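Local coordinates for uroporphyrin-III C-methyltransferase (Pseudomonas denitrificans, PDB 1S4D), which catalyses the two successive methylations, at C-2 and C-7, that turn uroporphyrinogen III into precorrin-2 on the way to cobalamin and siroheme, with S-adenosyl-L-methionine as methyl donor, at residues B[81-86]-B[117-122]; B[32-37]-B[124-129]; B[187-192]-B[227-232]; B[137-142]-B[208-213]; B[153-158]-B[171-176]. All blocks are in the same frame, centred on the assembly; numbering follows the deposited sequence. Where two conformers were deposited one is given.

Interaction 1. Residues B[81-86]-B[117-122]; sequences ISLRLV and VEHQVP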
# COMPACT_ATOMS: atom_id res chain seq x y z
N ILE B 81 19.95 -14.61 -0.56
CA ILE B 81 18.55 -14.99 -0.55
C ILE B 81 18.01 -15.13 -1.97
O ILE B 81 17.21 -16.03 -2.26
CB ILE B 81 17.72 -13.97 0.25
CG1 ILE B 81 18.12 -14.01 1.72
CG2 ILE B 81 16.20 -14.21 0.06
CD1 ILE B 81 17.62 -12.82 2.51
N SER B 82 18.46 -14.26 -2.86
CA SER B 82 18.00 -14.26 -4.23
C SER B 82 18.52 -15.48 -4.98
O SER B 82 17.78 -16.11 -5.74
CB SER B 82 18.40 -12.98 -4.95
OG SER B 82 17.75 -11.86 -4.39
N LEU B 83 19.79 -15.81 -4.76
CA LEU B 83 20.38 -16.96 -5.42
C LEU B 83 19.67 -18.25 -4.99
O LEU B 83 19.48 -19.16 -5.82
CB LEU B 83 21.91 -17.01 -5.20
CG LEU B 83 22.74 -16.01 -6.04
CD1 LEU B 83 24.24 -16.08 -5.80
CD2 LEU B 83 22.45 -16.10 -7.53
N ARG B 84 19.23 -18.31 -3.72
CA ARG B 84 18.60 -19.50 -3.15
C ARG B 84 17.24 -19.71 -3.81
O ARG B 84 16.88 -20.85 -4.13
CB ARG B 84 18.53 -19.43 -1.60
CG ARG B 84 17.35 -20.16 -0.92
CD ARG B 84 17.67 -21.41 -0.04
NE ARG B 84 17.99 -22.59 -0.83
CZ ARG B 84 17.58 -23.86 -0.60
NH1 ARG B 84 17.98 -24.82 -1.41
NH2 ARG B 84 16.78 -24.19 0.40
N LEU B 85 16.52 -18.60 -4.04
CA LEU B 85 15.28 -18.63 -4.82
C LEU B 85 15.50 -19.22 -6.21
O LEU B 85 14.74 -20.07 -6.66
CB LEU B 85 14.66 -17.23 -4.93
CG LEU B 85 14.17 -16.57 -3.63
CD1 LEU B 85 13.47 -15.23 -3.91
CD2 LEU B 85 13.32 -17.52 -2.76
N VAL B 86 16.57 -18.79 -6.86
CA VAL B 86 16.95 -19.32 -8.15
C VAL B 86 17.26 -20.82 -8.04
O VAL B 86 16.89 -21.59 -8.92
CB VAL B 86 18.13 -18.51 -8.76
CG1 VAL B 86 18.73 -19.21 -10.00
CG2 VAL B 86 17.67 -17.09 -9.11
N VAL B 117 15.22 -12.56 -13.05
CA VAL B 117 15.34 -12.33 -14.48
C VAL B 117 16.73 -12.71 -15.04
O VAL B 117 16.82 -13.46 -16.01
CB VAL B 117 14.96 -10.89 -14.85
CG1 VAL B 117 15.31 -10.61 -16.29
CG2 VAL B 117 13.48 -10.67 -14.60
N GLU B 118 17.78 -12.20 -14.41
CA GLU B 118 19.17 -12.50 -14.74
C GLU B 118 19.42 -14.00 -14.94
O GLU B 118 20.19 -14.40 -15.82
CB GLU B 118 20.06 -11.92 -13.63
CG GLU B 118 21.55 -12.26 -13.63
CD GLU B 118 22.20 -11.89 -12.29
OE1 GLU B 118 21.63 -11.04 -11.56
OE2 GLU B 118 23.26 -12.45 -11.94
N HIS B 119 18.77 -14.83 -14.14
CA HIS B 119 19.00 -16.28 -14.17
C HIS B 119 17.86 -17.03 -14.86
O HIS B 119 17.73 -18.25 -14.69
CB HIS B 119 19.21 -16.84 -12.77
CG HIS B 119 20.32 -16.18 -12.01
ND1 HIS B 119 21.58 -16.74 -11.92
CD2 HIS B 119 20.37 -15.03 -11.31
CE1 HIS B 119 22.36 -15.96 -11.20
NE2 HIS B 119 21.65 -14.91 -10.81
N GLN B 120 17.05 -16.29 -15.62
CA GLN B 120 16.02 -16.88 -16.50
C GLN B 120 14.88 -17.58 -15.73
O GLN B 120 14.31 -18.57 -16.20
CB GLN B 120 16.64 -17.84 -17.53
CG GLN B 120 17.76 -17.25 -18.36
CD GLN B 120 17.23 -16.44 -19.50
OE1 GLN B 120 16.98 -15.25 -19.35
NE2 GLN B 120 17.02 -17.09 -20.65
N VAL B 121 14.54 -17.08 -14.55
CA VAL B 121 13.47 -17.69 -13.77
C VAL B 121 12.21 -16.82 -13.86
O VAL B 121 12.27 -15.64 -13.53
CB VAL B 121 13.91 -17.89 -12.30
CG1 VAL B 121 12.77 -18.38 -11.44
CG2 VAL B 121 15.07 -18.85 -12.23
N PRO B 122 11.08 -17.36 -14.32
CA PRO B 122 9.85 -16.56 -14.37
C PRO B 122 9.33 -16.27 -12.97
O PRO B 122 9.60 -17.06 -12.04
CB PRO B 122 8.86 -17.44 -15.15
CG PRO B 122 9.36 -18.83 -14.97
CD PRO B 122 10.86 -18.75 -14.78
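Leu83 is the first residue of 81-86 to touch the other segment, laying one methyl obliquely against the imidazole of His119. Its CD2 lies 3.6 Å from His119 NE2, with CE1 of the same ring almost as near. The leucine reaches it because CG stands anti to the carbonyl carbon (chi1 -76°), which brings the branched end of the side chain closer to the histidine than its base.

Arg84, one step on, turns elsewhere and forms salt bridges with Glu65 and Glu87, while Leu85 packs on Val95 and Arg97 of strand 94-99, so that this helix covers the parallel sheet with one face and meets 117-122 with another. What it meets is a helix end. Helix 109-118 closes in a Schellman motif, with Gln120 at positive phi as the C-prime residue; its N bonds to Val117 O at 2.9 Å, and Val121 N reaches back to Leu116 O. The turn directs both His119 and Val121 at helix 78-90.

Val86 fills the angle between them. Crossing the histidine at about a right angle, it brings CG1 to 3.7 Å from His119 CB, and its other methyl, CG2, to 4.0 Å from His119 CD2. An alanine in place of His119 would keep the CB contact but is likely to leave Leu83 CD2 without a partner here and to open a gap beside the valine. The compact, beta-branched Val86 also suits the buried side, where its CG1 faces Val121 CG2 at 4.3 Å; Val121 in turn rests on Val17 of strand 16-21 and leads the chain into strand 123-126.

Interaction 2. Residues B[32-37]-B[124-129]; sequences LHAANA and RIVPGI
Arg124, at the start of this part of strand 123-126, sends its guanidinium over to the imidazole of His33, the two side chains crossing at about a right angle. NH1 stands 4.0 Å from His33 NE2, and the two flat groups are turned 54° apart, an oblique contact, not a stack. A bend at chi3 (-65°) brings the end of the otherwise extended chain round to the histidine; the same arginine makes a cation-pi contact with Trp18.

Two residues on, Val126 points to the same helix. Its CG1 settles 3.7 Å from His33 CB and 4.4 Å from Ala34 CB. Alanine suits that position on helix 32-40, since a single methyl lets helix and strand approach to 9.5 Å between their axes, with 121° between the N-to-C directions of these short segments. Helix and edge strand thus pack as layers of the parallel alpha/beta domain. Beyond the strand, Gly128 N bonds to the side chain of Asp102, a residue of the cofactor site.

Across the segments the contact is apolar, apart from the arginine beside the imidazole. Asp26 of the second subunit satisfies His33 NE2 by a hydrogen bond, which ties the packing to the dimer interface.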
# COMPACT_ATOMS: atom_id res chain seq x y z
N LEU B 32 -6.36 -12.89 -1.76
CA LEU B 32 -6.76 -14.21 -2.30
C LEU B 32 -5.56 -14.90 -3.01
O LEU B 32 -5.25 -16.07 -2.74
CB LEU B 32 -7.96 -14.07 -3.23
CG LEU B 32 -9.38 -14.02 -2.63
CD1 LEU B 32 -9.43 -13.40 -1.25
CD2 LEU B 32 -10.44 -13.33 -3.54
N HIS B 33 -4.88 -14.13 -3.86
CA HIS B 33 -3.67 -14.56 -4.55
C HIS B 33 -2.57 -15.10 -3.61
O HIS B 33 -1.96 -16.13 -3.89
CB HIS B 33 -3.09 -13.36 -5.29
CG HIS B 33 -3.64 -13.14 -6.66
ND1 HIS B 33 -4.02 -14.17 -7.50
CD2 HIS B 33 -3.84 -11.99 -7.35
CE1 HIS B 33 -4.43 -13.66 -8.64
NE2 HIS B 33 -4.34 -12.34 -8.58
N ALA B 34 -2.31 -14.39 -2.51
CA ALA B 34 -1.32 -14.80 -1.53
C ALA B 34 -1.74 -16.11 -0.87
O ALA B 34 -0.95 -17.07 -0.81
CB ALA B 34 -1.10 -13.71 -0.49
N ALA B 35 -2.99 -16.16 -0.38
CA ALA B 35 -3.57 -17.37 0.22
C ALA B 35 -3.54 -18.54 -0.76
O ALA B 35 -3.18 -19.67 -0.42
CB ALA B 35 -4.99 -17.11 0.68
N ASN B 36 -3.89 -18.26 -2.01
CA ASN B 36 -3.72 -19.24 -3.07
C ASN B 36 -2.25 -19.70 -3.26
O ASN B 36 -2.00 -20.90 -3.33
CB ASN B 36 -4.36 -18.78 -4.38
CG ASN B 36 -4.63 -19.93 -5.31
OD1 ASN B 36 -5.06 -21.01 -4.89
ND2 ASN B 36 -4.34 -19.73 -6.59
N ALA B 37 -1.30 -18.78 -3.32
CA ALA B 37 0.13 -19.17 -3.37
C ALA B 37 0.51 -20.09 -2.21
O ALA B 37 0.99 -21.21 -2.43
CB ALA B 37 1.03 -17.95 -3.38
N ARG B 124 6.04 -13.90 -10.64
CA ARG B 124 4.88 -13.04 -10.55
C ARG B 124 5.10 -12.16 -9.31
O ARG B 124 5.79 -12.59 -8.38
CB ARG B 124 3.62 -13.90 -10.35
CG ARG B 124 2.42 -13.13 -9.79
CD ARG B 124 1.13 -13.91 -9.73
NE ARG B 124 0.65 -14.27 -11.06
CZ ARG B 124 -0.46 -13.82 -11.62
NH1 ARG B 124 -1.24 -12.94 -10.99
NH2 ARG B 124 -0.79 -14.24 -12.84
N ILE B 125 4.53 -10.94 -9.31
CA ILE B 125 4.43 -10.14 -8.08
C ILE B 125 3.01 -10.13 -7.55
O ILE B 125 2.05 -9.91 -8.28
CB ILE B 125 4.90 -8.68 -8.32
CG1 ILE B 125 6.33 -8.64 -8.89
CG2 ILE B 125 4.78 -7.83 -7.03
CD1 ILE B 125 7.42 -9.09 -7.91
N VAL B 126 2.88 -10.36 -6.25
CA VAL B 126 1.61 -10.30 -5.60
C VAL B 126 1.69 -9.24 -4.54
O VAL B 126 2.29 -9.43 -3.48
CB VAL B 126 1.26 -11.64 -4.95
CG1 VAL B 126 -0.07 -11.54 -4.15
CG2 VAL B 126 1.19 -12.72 -6.01
N PRO B 127 1.13 -8.08 -4.84
CA PRO B 127 0.97 -7.00 -3.88
C PRO B 127 0.47 -7.43 -2.52
O PRO B 127 -0.27 -8.39 -2.42
CB PRO B 127 -0.10 -6.16 -4.55
CG PRO B 127 0.33 -6.22 -5.95
CD PRO B 127 0.65 -7.68 -6.18
N GLY B 128 0.90 -6.72 -1.49
CA GLY B 128 0.36 -6.91 -0.15
C GLY B 128 0.04 -5.59 0.54
O GLY B 128 0.42 -4.53 0.06
N ILE B 129 -0.67 -5.65 1.66
CA ILE B 129 -0.94 -4.47 2.44
C ILE B 129 0.36 -3.98 3.09
O ILE B 129 1.13 -4.76 3.69
CB ILE B 129 -1.94 -4.79 3.53
CG1 ILE B 129 -3.24 -5.35 2.94
CG2 ILE B 129 -2.14 -3.57 4.41
CD1 ILE B 129 -4.02 -4.39 2.00

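Interaction 3. Residues B[187-192]-B[227-232]; sequences KHIGAI and RAEADV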
# COMPACT_ATOMS: atom_id res chain seq x y z
N LYS B 187 15.91 3.54 15.06
CA LYS B 187 17.26 3.59 15.57
C LYS B 187 17.83 4.99 15.36
O LYS B 187 18.65 5.46 16.14
CB LYS B 187 18.10 2.51 14.87
CG LYS B 187 19.49 2.27 15.45
CD LYS B 187 20.40 1.64 14.39
CE LYS B 187 21.69 1.03 15.03
NZ LYS B 187 21.46 -0.27 15.79
N HIS B 188 17.37 5.66 14.32
CA HIS B 188 17.86 6.98 13.98
C HIS B 188 16.80 8.07 14.16
O HIS B 188 16.90 9.13 13.54
CB HIS B 188 18.36 7.02 12.54
CG HIS B 188 19.41 6.00 12.22
ND1 HIS B 188 20.61 5.93 12.88
CD2 HIS B 188 19.44 5.02 11.28
CE1 HIS B 188 21.33 4.94 12.38
NE2 HIS B 188 20.64 4.38 11.40
N ILE B 189 15.80 7.82 15.00
CA ILE B 189 14.75 8.81 15.26
C ILE B 189 15.23 10.21 15.69
O ILE B 189 14.74 11.21 15.18
CB ILE B 189 13.66 8.26 16.22
CG1 ILE B 189 12.41 9.15 16.16
CG2 ILE B 189 14.20 8.07 17.64
CD1 ILE B 189 11.59 8.93 14.91
N GLY B 190 16.16 10.28 16.63
CA GLY B 190 16.78 11.54 17.03
C GLY B 190 17.26 12.38 15.85
O GLY B 190 16.85 13.52 15.68
N ALA B 191 18.12 11.81 15.00
CA ALA B 191 18.65 12.58 13.88
C ALA B 191 17.55 12.95 12.87
O ALA B 191 17.50 14.09 12.41
CB ALA B 191 19.79 11.85 13.19
N ILE B 192 16.66 12.00 12.57
CA ILE B 192 15.60 12.23 11.60
C ILE B 192 14.70 13.35 12.07
O ILE B 192 14.45 14.33 11.37
CB ILE B 192 14.80 10.98 11.39
CG1 ILE B 192 15.61 9.98 10.58
CG2 ILE B 192 13.46 11.30 10.71
CD1 ILE B 192 15.20 8.57 10.82
N ARG B 227 9.58 15.88 21.17
CA ARG B 227 9.60 14.88 22.24
C ARG B 227 9.74 13.44 21.76
O ARG B 227 9.89 12.53 22.58
CB ARG B 227 8.32 14.96 23.07
CG ARG B 227 8.25 16.17 24.00
CD ARG B 227 6.84 16.69 24.21
NE ARG B 227 5.86 15.61 24.14
CZ ARG B 227 5.46 14.89 25.19
NH1 ARG B 227 4.56 13.92 25.03
NH2 ARG B 227 5.97 15.15 26.40
N ALA B 228 9.70 13.22 20.45
CA ALA B 228 9.60 11.86 19.91
C ALA B 228 10.72 10.93 20.39
O ALA B 228 10.46 9.81 20.86
CB ALA B 228 9.55 11.90 18.41
N GLU B 229 11.96 11.41 20.29
CA GLU B 229 13.12 10.60 20.61
C GLU B 229 13.13 10.16 22.07
O GLU B 229 13.31 8.98 22.35
CB GLU B 229 14.42 11.29 20.23
CG GLU B 229 15.65 10.47 20.62
CD GLU B 229 16.95 11.23 20.48
OE1 GLU B 229 17.99 10.55 20.48
OE2 GLU B 229 16.93 12.49 20.37
N ALA B 230 12.90 11.10 22.98
CA ALA B 230 12.84 10.77 24.41
C ALA B 230 11.66 9.86 24.75
O ALA B 230 11.81 8.88 25.51
CB ALA B 230 12.82 12.05 25.27
N ASP B 231 10.50 10.18 24.18
CA ASP B 231 9.29 9.46 24.51
C ASP B 231 9.37 7.99 24.14
O ASP B 231 9.00 7.14 24.95
CB ASP B 231 8.06 10.13 23.88
CG ASP B 231 7.64 11.34 24.64
OD1 ASP B 231 8.22 11.58 25.72
OD2 ASP B 231 6.76 12.13 24.26
N VAL B 232 9.86 7.71 22.95
CA VAL B 232 9.84 6.35 22.44
C VAL B 232 10.79 5.49 23.26
O VAL B 232 10.52 4.31 23.54
CB VAL B 232 10.13 6.29 20.91
CG1 VAL B 232 11.55 6.72 20.58
CG2 VAL B 232 9.85 4.92 20.36
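Ile189 and Glu229 run past each other in opposite directions where helix 189-198 begins beside helix 225-235. The isoleucine makes the contact with its gamma methyl: CG2 sits 4.0 Å from Glu229 CA and 4.1 Å from Glu229 CG. The torsion behind this is chi1 at -165°, which holds CG1 anti to the backbone N and tucks CG2 between N and the carbonyl carbon, close to its own helix. From there CG2 also meets Val232 CG1, 4.2 Å away, one helical turn beyond Glu229. Val232 takes a matching rotamer (chi1 67°), with CG1 held between its own N and carbonyl carbon. Branching at the beta carbon suits both residues, because each offers a methyl close to the backbone while its other branch can serve the core: both side chains pack on Phe209 of strand 206-211, as does Ala228.

Glu229 is fully extended, with CG anti to the backbone N (chi1 177°), and so lies across Gly190. The methylenes CB and CG and the carboxyl carbon all come close to the glycine; CD is 3.5 Å from Gly190 CA. Glycine fits here because the backbones close to 5.2 Å between Gly190 CA and Glu229 CA, and a side chain at this point would probably crowd the glutamate.

The two helices therefore join by methyl and methylene packing at the buried side, whereas the glutamate's aliphatic stem lies along the outer edge. Its charged end lies at the surface near the start of helix 189-198, where the positive end of the helix dipole would probably favour a carboxylate.

Interaction 4. Residues B[137-142]-B[208-213]; sequences AYAGIP and AFVCNA. With SAH (S-adenosyl-L-homocysteine), chain Q.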
# COMPACT_ATOMS: atom_id res chain seq x y z
N ALA B 137 -3.91 2.38 9.38
CA ALA B 137 -5.35 2.13 9.48
C ALA B 137 -5.72 1.39 10.76
O ALA B 137 -6.75 1.70 11.40
CB ALA B 137 -5.87 1.39 8.28
N TYR B 138 -4.90 0.41 11.16
CA TYR B 138 -5.25 -0.35 12.38
C TYR B 138 -5.03 0.46 13.67
O TYR B 138 -5.40 -0.00 14.73
CB TYR B 138 -4.51 -1.69 12.47
CG TYR B 138 -5.15 -2.84 11.74
CD1 TYR B 138 -5.41 -2.76 10.35
CD2 TYR B 138 -5.46 -4.02 12.42
CE1 TYR B 138 -5.98 -3.84 9.67
CE2 TYR B 138 -6.03 -5.10 11.75
CZ TYR B 138 -6.28 -5.00 10.38
OH TYR B 138 -6.83 -6.07 9.73
N ALA B 139 -4.44 1.64 13.55
CA ALA B 139 -4.21 2.49 14.72
C ALA B 139 -5.15 3.67 14.70
O ALA B 139 -5.04 4.55 15.56
CB ALA B 139 -2.75 2.99 14.78
N GLY B 140 -6.05 3.69 13.71
CA GLY B 140 -6.97 4.80 13.49
C GLY B 140 -6.37 6.03 12.83
O GLY B 140 -6.91 7.13 12.97
N ILE B 141 -5.27 5.86 12.10
CA ILE B 141 -4.66 6.98 11.39
C ILE B 141 -4.73 6.81 9.87
O ILE B 141 -3.98 6.02 9.31
CB ILE B 141 -3.18 7.16 11.82
CG1 ILE B 141 -3.09 7.46 13.33
CG2 ILE B 141 -2.50 8.25 10.97
CD1 ILE B 141 -1.72 7.27 13.90
N PRO B 142 -5.59 7.57 9.20
CA PRO B 142 -5.59 7.54 7.74
C PRO B 142 -4.39 8.33 7.24
O PRO B 142 -4.03 9.36 7.79
CB PRO B 142 -6.91 8.23 7.35
CG PRO B 142 -7.59 8.57 8.62
CD PRO B 142 -6.59 8.50 9.74
N ALA B 208 2.99 9.92 15.71
CA ALA B 208 2.60 8.66 16.34
C ALA B 208 3.58 7.58 15.93
O ALA B 208 4.11 7.61 14.82
CB ALA B 208 1.18 8.26 15.97
N PHE B 209 3.84 6.64 16.84
CA PHE B 209 4.64 5.46 16.57
C PHE B 209 3.65 4.34 16.64
O PHE B 209 2.85 4.26 17.59
CB PHE B 209 5.70 5.25 17.67
CG PHE B 209 6.87 6.18 17.59
CD1 PHE B 209 8.09 5.73 17.10
CD2 PHE B 209 6.76 7.51 18.01
CE1 PHE B 209 9.18 6.58 17.00
CE2 PHE B 209 7.84 8.39 17.92
CZ PHE B 209 9.06 7.93 17.41
N VAL B 210 3.66 3.47 15.63
CA VAL B 210 2.81 2.29 15.66
C VAL B 210 3.70 1.05 15.53
O VAL B 210 4.27 0.78 14.47
CB VAL B 210 1.70 2.34 14.56
CG1 VAL B 210 0.70 1.21 14.75
CG2 VAL B 210 0.96 3.70 14.56
N CYS B 211 3.80 0.31 16.62
CA CYS B 211 4.63 -0.89 16.67
C CYS B 211 3.81 -2.13 16.48
O CYS B 211 2.76 -2.30 17.13
CB CYS B 211 5.39 -0.99 17.99
SG CYS B 211 6.46 0.45 18.27
N ASN B 212 4.29 -3.00 15.60
CA ASN B 212 3.61 -4.26 15.36
C ASN B 212 2.16 -3.96 14.98
O ASN B 212 1.24 -4.61 15.49
CB ASN B 212 3.69 -5.13 16.61
CG ASN B 212 5.10 -5.38 17.05
OD1 ASN B 212 5.84 -6.09 16.39
ND2 ASN B 212 5.50 -4.76 18.15
N ALA B 213 1.97 -2.97 14.10
CA ALA B 213 0.65 -2.71 13.55
C ALA B 213 0.00 -4.01 13.11
O ALA B 213 0.67 -4.92 12.62
CB ALA B 213 0.70 -1.69 12.38
N SAH Q . 7.72 -4.17 2.55
CA SAH Q . 7.36 -3.85 3.92
CB SAH Q . 8.48 -3.06 4.58
CG SAH Q . 9.60 -3.93 5.13
SD SAH Q . 11.11 -3.05 5.61
C SAH Q . 6.01 -3.12 3.98
O SAH Q . 5.37 -2.84 2.97
OXT SAH Q . 5.48 -2.80 5.04
C5' SAH Q . 10.69 -3.25 7.37
C4' SAH Q . 10.00 -2.07 8.07
O4' SAH Q . 8.60 -2.06 7.82
C3' SAH Q . 10.06 -2.06 9.59
O3' SAH Q . 11.28 -1.67 10.15
C2' SAH Q . 8.91 -1.14 9.98
O2' SAH Q . 9.19 0.23 9.83
C1' SAH Q . 7.89 -1.52 8.92
N9 SAH Q . 6.89 -2.52 9.38
C8 SAH Q . 6.73 -3.74 8.82
N7 SAH Q . 5.74 -4.38 9.46
C5 SAH Q . 5.26 -3.59 10.43
C6 SAH Q . 4.24 -3.77 11.37
N6 SAH Q . 3.54 -4.88 11.40
N1 SAH Q . 3.96 -2.75 12.26
C2 SAH Q . 4.69 -1.58 12.20
N3 SAH Q . 5.70 -1.41 11.27
C4 SAH Q . 5.98 -2.40 10.39
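Each of the two side-chain pairs in this buried contact sets an alanine against a larger residue: Ala139 offers its methyl to Val210, and Ala208 receives the end of Ile141. Ala139 CB lies 3.8 Å from Val210 CG2 and only slightly farther from CG1, so the methyl nestles at the fork of the valine. In the second pair the long partner is on the loop side. Ile141 keeps CG1 anti to the carbonyl carbon (chi1 -60°) and extends onward, which carries CD1 to 3.7 Å from Ala208 CB.

Between the two loop residues, Gly140 ends helix 131-137 in a Schellman motif; its positive phi suits a residue with no side chain, and the turn lets Ala139 and Ile141 both point at strand 206-211. Nearby, Tyr138 packs on His33 of the second subunit.

Past Cys211 the strand ends, and the chain turns through Asn212 to reach the cofactor product. Both hydrogen bonds of Ala213 to the adenine use backbone atoms: its O accepts from N6 of S-adenosyl-L-homocysteine at 3.1 Å (151°), and its N makes a weak bond to N1, against which its CB also lies. Val210 O approaches adenine C2 of the same ligand, at 3.3 Å. The far end of the strand thus enters the adenine pocket of the precorrin methyltransferase fold, in the cleft between its two alpha/beta domains, while the loop packing backs the strand.

Interaction 5. Residues B[153-158]-B[171-176]; sequences TFLTGH and QGIASG
Strand and helix pack through a small buried apolar cluster, where helix 170-176 covers strand 151-156, the strand of the mixed sheet that is outermost within this subunit. Ile173 is the helix residue that does the work, and it spreads its two branches over two strand residues. Its CG1 lies 4.1 Å from Thr153 CG2, the side chains crossing at about a right angle, while CG2 meets Leu155 CD1 at 4.2 Å in a more oblique approach. Thr153 and Leu155 are two apart on the strand and so point to the same side; a beta-branched isoleucine is well shaped to touch both.

Strand 151-156, helix 170-176 and strand 179-183 form a beta-alpha-beta crossover: the two strands are parallel neighbours, and the helix passes over them, with Leu155 also packed on Ile180 and Met182.

Thr153 serves two purposes. OG1 stands beside the backbone N (chi1 -68°), which leaves CG2 anti to N; the methyl is given to the isoleucine and the hydroxyl faces polar partners. A water 2.6 Å from Thr153 OG1 donates to Ile173 O at 3.1 Å, bridging strand and helix. The hydroxyl is also hydrogen-bonded to Ser177 and to Thr153 of the second subunit, where the strand pairs antiparallel with one of that subunit and the sheet continues through the dimer. On the helix, Ser175 OG bonds back to Gln171 O at 3.0 Å, donating from 34° off the carbonyl plane. Ile173 also packs on Gly176 of the second subunit.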
# COMPACT_ATOMS: atom_id res chain seq x y z
N THR B 153 4.25 11.51 1.85
CA THR B 153 5.59 10.99 1.60
C THR B 153 5.94 9.78 2.45
O THR B 153 5.85 9.84 3.68
CB THR B 153 6.60 12.08 1.86
OG1 THR B 153 6.45 13.10 0.88
CG2 THR B 153 8.00 11.59 1.60
N PHE B 154 6.38 8.69 1.82
CA PHE B 154 6.86 7.52 2.55
C PHE B 154 8.38 7.56 2.51
O PHE B 154 8.94 7.95 1.49
CB PHE B 154 6.37 6.24 1.89
CG PHE B 154 4.92 5.93 2.13
CD1 PHE B 154 4.48 4.63 2.11
CD2 PHE B 154 3.99 6.93 2.36
CE1 PHE B 154 3.12 4.35 2.32
CE2 PHE B 154 2.63 6.65 2.57
CZ PHE B 154 2.20 5.40 2.56
N LEU B 155 9.07 7.20 3.60
CA LEU B 155 10.54 7.12 3.55
C LEU B 155 11.21 5.99 4.37
O LEU B 155 10.54 5.38 5.20
CB LEU B 155 11.21 8.50 3.73
CG LEU B 155 11.69 9.25 5.00
CD1 LEU B 155 10.85 10.50 5.15
CD2 LEU B 155 11.80 8.49 6.34
N THR B 156 12.49 5.71 4.09
CA THR B 156 13.33 4.92 5.01
C THR B 156 14.20 5.83 5.80
O THR B 156 14.86 6.69 5.21
CB THR B 156 14.35 4.05 4.33
OG1 THR B 156 14.18 4.10 2.92
CG2 THR B 156 14.16 2.65 4.72
N GLY B 157 14.25 5.59 7.10
CA GLY B 157 15.18 6.27 7.96
C GLY B 157 16.44 5.43 8.05
O GLY B 157 17.36 5.79 8.75
N HIS B 158 16.47 4.33 7.30
CA HIS B 158 17.51 3.34 7.45
C HIS B 158 18.94 3.88 7.51
O HIS B 158 19.70 3.50 8.39
CB HIS B 158 17.42 2.25 6.39
CG HIS B 158 18.31 1.09 6.67
ND1 HIS B 158 18.32 0.45 7.89
CD2 HIS B 158 19.26 0.47 5.92
CE1 HIS B 158 19.22 -0.52 7.87
NE2 HIS B 158 19.80 -0.53 6.68
N GLN B 171 14.87 18.84 3.87
CA GLN B 171 14.10 20.08 3.79
C GLN B 171 12.96 19.98 2.75
O GLN B 171 11.82 20.37 3.01
CB GLN B 171 15.04 21.23 3.50
CG GLN B 171 14.40 22.40 2.80
CD GLN B 171 14.15 23.54 3.74
OE1 GLN B 171 13.41 23.39 4.72
NE2 GLN B 171 14.77 24.69 3.45
N GLY B 172 13.30 19.44 1.57
CA GLY B 172 12.29 19.09 0.58
C GLY B 172 11.22 18.17 1.15
O GLY B 172 10.02 18.36 0.92
N ILE B 173 11.67 17.17 1.90
CA ILE B 173 10.77 16.23 2.53
C ILE B 173 9.88 16.92 3.54
O ILE B 173 8.68 16.63 3.59
CB ILE B 173 11.56 15.02 3.11
CG1 ILE B 173 11.43 13.85 2.13
CG2 ILE B 173 11.02 14.59 4.46
CD1 ILE B 173 12.65 13.19 1.84
N ALA B 174 10.44 17.87 4.30
CA ALA B 174 9.66 18.71 5.22
C ALA B 174 8.56 19.57 4.55
O ALA B 174 7.43 19.61 5.09
CB ALA B 174 10.57 19.58 6.04
N SER B 175 8.86 20.23 3.42
CA SER B 175 7.87 21.05 2.70
C SER B 175 6.93 20.30 1.77
O SER B 175 5.84 20.77 1.48
CB SER B 175 8.53 22.13 1.85
OG SER B 175 9.82 22.44 2.30
N GLY B 176 7.38 19.16 1.26
CA GLY B 176 6.64 18.40 0.27
C GLY B 176 5.25 17.94 0.66
O GLY B 176 4.33 18.12 -0.13
O HOH W 1 7.62 15.42 0.97

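From the N terminus, helix 32-40 pairs with strand 123-126, closing interaction 2, and the loop so formed contains the whole of interaction 1; the two share the parallel-sheet domain, their later segments lying almost end to end in sequence. The chain then enters the second domain. Interaction 4 opens at 137-142 and closes at 208-213, enclosing interaction 5, which ties strand 151-156 to its crossover helix. Interaction 3 opens within that span but closes beyond it, at 227-232, so it crosses interaction 4. Phe209 joins these two by packing on Ile189, Ala228 and Val232, and Ile192 touches Gly157, linking interactions 3 and 5. Interactions 2, 4 and 5 have the larger share in the dimer interface.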